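Local coordinates for protein BAT-2 beta-lactamase (Bacillus atrophaeus, PDB 6W5G) that hydrolyses the beta-lactam ring of beta-lactam antibiotics as a class D serine beta-lactamase, probably contributing to resistance in its Bacillus host, at residues 146-151 against 176-181. Numbering follows the deposited sequence.
Sequences HRISYG and KDFIEH
Tyr-150, Phe-178 and Ile-148 make a small, buried apolar contact in which the turn leaving helix 138-147 packs on the side of helix 172-184. The contact rests mainly on a T-shaped (edge-to-face) aromatic pair: the ring edge of Tyr-150 is directed at one face of Phe-178, with centroids 5.5 Å apart and planes at 83°. The touching atom is Tyr-150 CE2, which lies 4.1 Å from Phe-178 CD2, above the ring and displaced from its centre toward the CG-CD2 side. Both rings swing out with CG anti to the backbone N, which brings them together although the nearest CA atoms, those of the same two residues, are 7.6 Å apart. Beside the pair, Ile-148 sends its CD1 methyl obliquely to Phe-178 CE1, at 4.0 Å; chi1 of 68° sets CG1 between the backbone N and carbonyl carbon, and the extended chi2 carries CD1 on to the ring.

The chain turns away from helix 138-147 through a Schellman motif with Ser-149 at positive phi, and Ile-148 and Tyr-150, one on each side of it in sequence, both touch Phe-178. The polar link is indirect: a water sits in the plane of the His-181 ring, 2.7 Å from His-181 ND1, and donates a weak bond to Ile-148 O.

Phe-78, edge-to-face with Tyr-150, and Val-80, touching Phe-178, flank Lys-79, whose N-carboxylation is characteristic of class D beta-lactamases. Pro-81, at the start of helix 81-88, touches both rings, and Leu-84 also packs on Phe-178. Elsewhere on helix 172-184, Lys-176 and Ile-179 rest on strand 236-244, so the helix lies between this turn and the antiparallel sheet of the penicillin-binding-protein/beta-lactamase fold.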
ATOM      1  N   HIS A 146     -14.286   3.343  -9.375  1.00 15.84           N
ATOM      2  CA  HIS A 146     -14.962   2.464 -10.318  1.00 18.33           C
ATOM      3  C   HIS A 146     -14.081   2.205 -11.528  1.00 18.67           C
ATOM      4  O   HIS A 146     -14.011   1.075 -12.026  1.00 18.70           O
ATOM      5  CB  HIS A 146     -16.286   3.086 -10.757  1.00 19.53           C
ATOM      6  CG  HIS A 146     -17.124   2.177 -11.602  1.00 21.39           C
ATOM      7  ND1 HIS A 146     -17.605   0.970 -11.140  1.00 22.37           N
ATOM      8  CD2 HIS A 146     -17.553   2.287 -12.882  1.00 22.52           C
ATOM      9  CE1 HIS A 146     -18.299   0.380 -12.097  1.00 23.46           C
ATOM     10  NE2 HIS A 146     -18.284   1.159 -13.164  1.00 23.92           N
ATOM     11  N   ARG A 147     -13.403   3.244 -12.016  1.00 17.70           N
ATOM     12  CA  ARG A 147     -12.576   3.095 -13.203  1.00 19.26           C
ATOM     13  C   ARG A 147     -11.441   2.107 -12.970  1.00 19.29           C
ATOM     14  O   ARG A 147     -11.086   1.335 -13.872  1.00 20.80           O
ATOM     15  CB  ARG A 147     -12.037   4.456 -13.614  1.00 20.82           C
ATOM     16  CG  ARG A 147     -11.506   4.487 -14.990  1.00 23.30           C
ATOM     17  CD  ARG A 147     -11.361   5.913 -15.435  1.00 24.30           C
ATOM     18  NE  ARG A 147     -10.683   5.975 -16.710  1.00 24.76           N
ATOM     19  CZ  ARG A 147     -10.144   7.086 -17.188  1.00 23.61           C
ATOM     20  NH1 ARG A 147     -10.233   8.204 -16.485  1.00 25.30           N
ATOM     21  NH2 ARG A 147      -9.541   7.077 -18.364  1.00 24.57           N
ATOM     22  N   ILE A 148     -10.872   2.094 -11.762  1.00 18.12           N
ATOM     23  CA  ILE A 148      -9.788   1.172 -11.445  1.00 17.22           C
ATOM     24  C   ILE A 148     -10.264  -0.079 -10.722  1.00 17.44           C
ATOM     25  O   ILE A 148      -9.434  -0.918 -10.356  1.00 18.16           O
ATOM     26  CB  ILE A 148      -8.627   1.859 -10.695  1.00 16.62           C
ATOM     27  CG1 ILE A 148      -9.057   2.285  -9.285  1.00 15.26           C
ATOM     28  CG2 ILE A 148      -8.115   3.059 -11.494  1.00 17.67           C
ATOM     29  CD1 ILE A 148      -7.875   2.648  -8.369  1.00 16.19           C
ATOM     30  N   SER A 149     -11.571  -0.237 -10.523  1.00 16.83           N
ATOM     31  CA  SER A 149     -12.156  -1.426  -9.899  1.00 16.81           C
ATOM     32  C   SER A 149     -11.471  -1.766  -8.572  1.00 15.53           C
ATOM     33  O   SER A 149     -10.926  -2.856  -8.383  1.00 16.45           O
ATOM     34  CB  SER A 149     -12.131  -2.626 -10.857  1.00 19.79           C
ATOM     35  OG  SER A 149     -12.823  -2.341 -12.060  1.00 21.54           O
ATOM     36  N   TYR A 150     -11.513  -0.813  -7.643  1.00 12.78           N
ATOM     37  CA  TYR A 150     -10.802  -0.947  -6.368  1.00 11.43           C
ATOM     38  C   TYR A 150     -11.732  -1.548  -5.317  1.00 11.98           C
ATOM     39  O   TYR A 150     -12.521  -0.841  -4.685  1.00 12.41           O
ATOM     40  CB  TYR A 150     -10.252   0.400  -5.919  1.00 11.64           C
ATOM     41  CG  TYR A 150      -9.254   0.317  -4.779  1.00 11.02           C
ATOM     42  CD1 TYR A 150      -9.677   0.370  -3.449  1.00 11.30           C
ATOM     43  CD2 TYR A 150      -7.888   0.187  -5.029  1.00 11.24           C
ATOM     44  CE1 TYR A 150      -8.766   0.296  -2.400  1.00 11.22           C
ATOM     45  CE2 TYR A 150      -6.970   0.117  -3.986  1.00 11.34           C
ATOM     46  CZ  TYR A 150      -7.415   0.169  -2.675  1.00 11.42           C
ATOM     47  OH  TYR A 150      -6.515   0.104  -1.627  1.00 11.70           O
ATOM     48  N   GLY A 151     -11.623  -2.856  -5.116  1.00 11.27           N
ATOM     49  CA  GLY A 151     -12.392  -3.509  -4.073  1.00 11.71           C
ATOM     50  C   GLY A 151     -13.884  -3.347  -4.280  1.00 12.14           C
ATOM     51  O   GLY A 151     -14.394  -3.381  -5.410  1.00 13.48           O
ATOM     52  N   LYS A 176      -2.926  -7.038  -4.419  1.00  9.63           N
ATOM     53  CA  LYS A 176      -1.810  -7.482  -5.249  1.00 10.49           C
ATOM     54  C   LYS A 176      -2.044  -7.110  -6.703  1.00 10.97           C
ATOM     55  O   LYS A 176      -1.130  -6.625  -7.381  1.00 11.39           O
ATOM     56  CB  LYS A 176      -1.612  -8.995  -5.105  1.00 12.27           C
ATOM     57  CG  LYS A 176      -0.483  -9.576  -5.959  1.00 14.00           C
ATOM     58  CD  LYS A 176      -0.985 -10.090  -7.310  1.00 15.65           C
ATOM     59  CE  LYS A 176      -1.937 -11.249  -7.158  1.00 18.54           C
ATOM     60  NZ  LYS A 176      -2.410 -11.748  -8.492  1.00 21.80           N
ATOM     61  N   ASP A 177      -3.268  -7.332  -7.199  1.00 10.92           N
ATOM     62  CA  ASP A 177      -3.580  -6.980  -8.580  1.00 12.36           C
ATOM     63  C   ASP A 177      -3.436  -5.484  -8.810  1.00 11.00           C
ATOM     64  O   ASP A 177      -2.897  -5.059  -9.838  1.00 11.39           O
ATOM     65  CB  ASP A 177      -4.998  -7.426  -8.942  1.00 14.41           C
ATOM     66  CG  ASP A 177      -5.122  -8.930  -9.067  1.00 19.86           C
ATOM     67  OD1 ASP A 177      -4.094  -9.611  -9.284  1.00 21.57           O
ATOM     68  OD2 ASP A 177      -6.258  -9.427  -8.959  1.00 23.69           O
ATOM     69  N   PHE A 178      -3.915  -4.667  -7.866  1.00 10.44           N
ATOM     70  CA  PHE A 178      -3.781  -3.222  -8.020  1.00 10.42           C
ATOM     71  C   PHE A 178      -2.310  -2.806  -8.057  1.00 10.19           C
ATOM     72  O   PHE A 178      -1.897  -2.027  -8.925  1.00 10.73           O
ATOM     73  CB  PHE A 178      -4.525  -2.492  -6.903  1.00  9.80           C
ATOM     74  CG  PHE A 178      -4.163  -1.044  -6.809  1.00 10.69           C
ATOM     75  CD1 PHE A 178      -4.623  -0.133  -7.759  1.00 11.18           C
ATOM     76  CD2 PHE A 178      -3.317  -0.597  -5.807  1.00 11.57           C
ATOM     77  CE1 PHE A 178      -4.248   1.203  -7.694  1.00 12.02           C
ATOM     78  CE2 PHE A 178      -2.943   0.729  -5.733  1.00 12.95           C
ATOM     79  CZ  PHE A 178      -3.409   1.632  -6.673  1.00 13.80           C
ATOM     80  N   ILE A 179      -1.501  -3.319  -7.124  1.00 10.92           N
ATOM     81  CA  ILE A 179      -0.085  -2.960  -7.107  1.00 11.03           C
ATOM     82  C   ILE A 179       0.610  -3.461  -8.363  1.00  9.99           C
ATOM     83  O   ILE A 179       1.477  -2.777  -8.923  1.00 10.48           O
ATOM     84  CB  ILE A 179       0.602  -3.456  -5.819  1.00 10.37           C
ATOM     85  CG1 ILE A 179      -0.005  -2.773  -4.589  1.00 12.14           C
ATOM     86  CG2 ILE A 179       2.121  -3.214  -5.887  1.00 11.79           C
ATOM     87  CD1 ILE A 179       0.180  -1.280  -4.563  1.00 13.03           C
ATOM     88  N   GLU A 180       0.235  -4.651  -8.843  1.00 10.86           N
ATOM     89  CA  GLU A 180       0.828  -5.151 -10.079  1.00 10.66           C
ATOM     90  C   GLU A 180       0.477  -4.251 -11.262  1.00 11.06           C
ATOM     91  O   GLU A 180       1.322  -3.995 -12.133  1.00 11.25           O
ATOM     92  CB  GLU A 180       0.384  -6.591 -10.345  1.00 11.44           C
ATOM     93  CG  GLU A 180       1.019  -7.168 -11.608  1.00 14.31           C
ATOM     94  CD  GLU A 180       0.667  -8.621 -11.838  1.00 19.01           C
ATOM     95  OE1 GLU A 180      -0.097  -9.185 -11.031  1.00 21.50           O
ATOM     96  OE2 GLU A 180       1.147  -9.194 -12.841  1.00 21.56           O
ATOM     97  N   HIS A 181      -0.764  -3.757 -11.301  1.00 10.95           N
ATOM     98  CA  HIS A 181      -1.162  -2.834 -12.360  1.00 11.88           C
ATOM     99  C   HIS A 181      -0.401  -1.520 -12.263  1.00 10.96           C
ATOM    100  O   HIS A 181      -0.036  -0.935 -13.288  1.00 12.00           O
ATOM    101  CB  HIS A 181      -2.671  -2.601 -12.315  1.00 13.71           C
ATOM    102  CG  HIS A 181      -3.473  -3.821 -12.641  1.00 19.37           C
ATOM    103  ND1 HIS A 181      -4.755  -4.015 -12.179  1.00 22.88           N
ATOM    104  CD2 HIS A 181      -3.161  -4.924 -13.360  1.00 22.86           C
ATOM    105  CE1 HIS A 181      -5.212  -5.174 -12.623  1.00 24.01           C
ATOM    106  NE2 HIS A 181      -4.264  -5.744 -13.344  1.00 23.92           N
TER
HETATM  107  O   HOH W   1      -6.264  -2.190 -10.830  1.00 29.44           O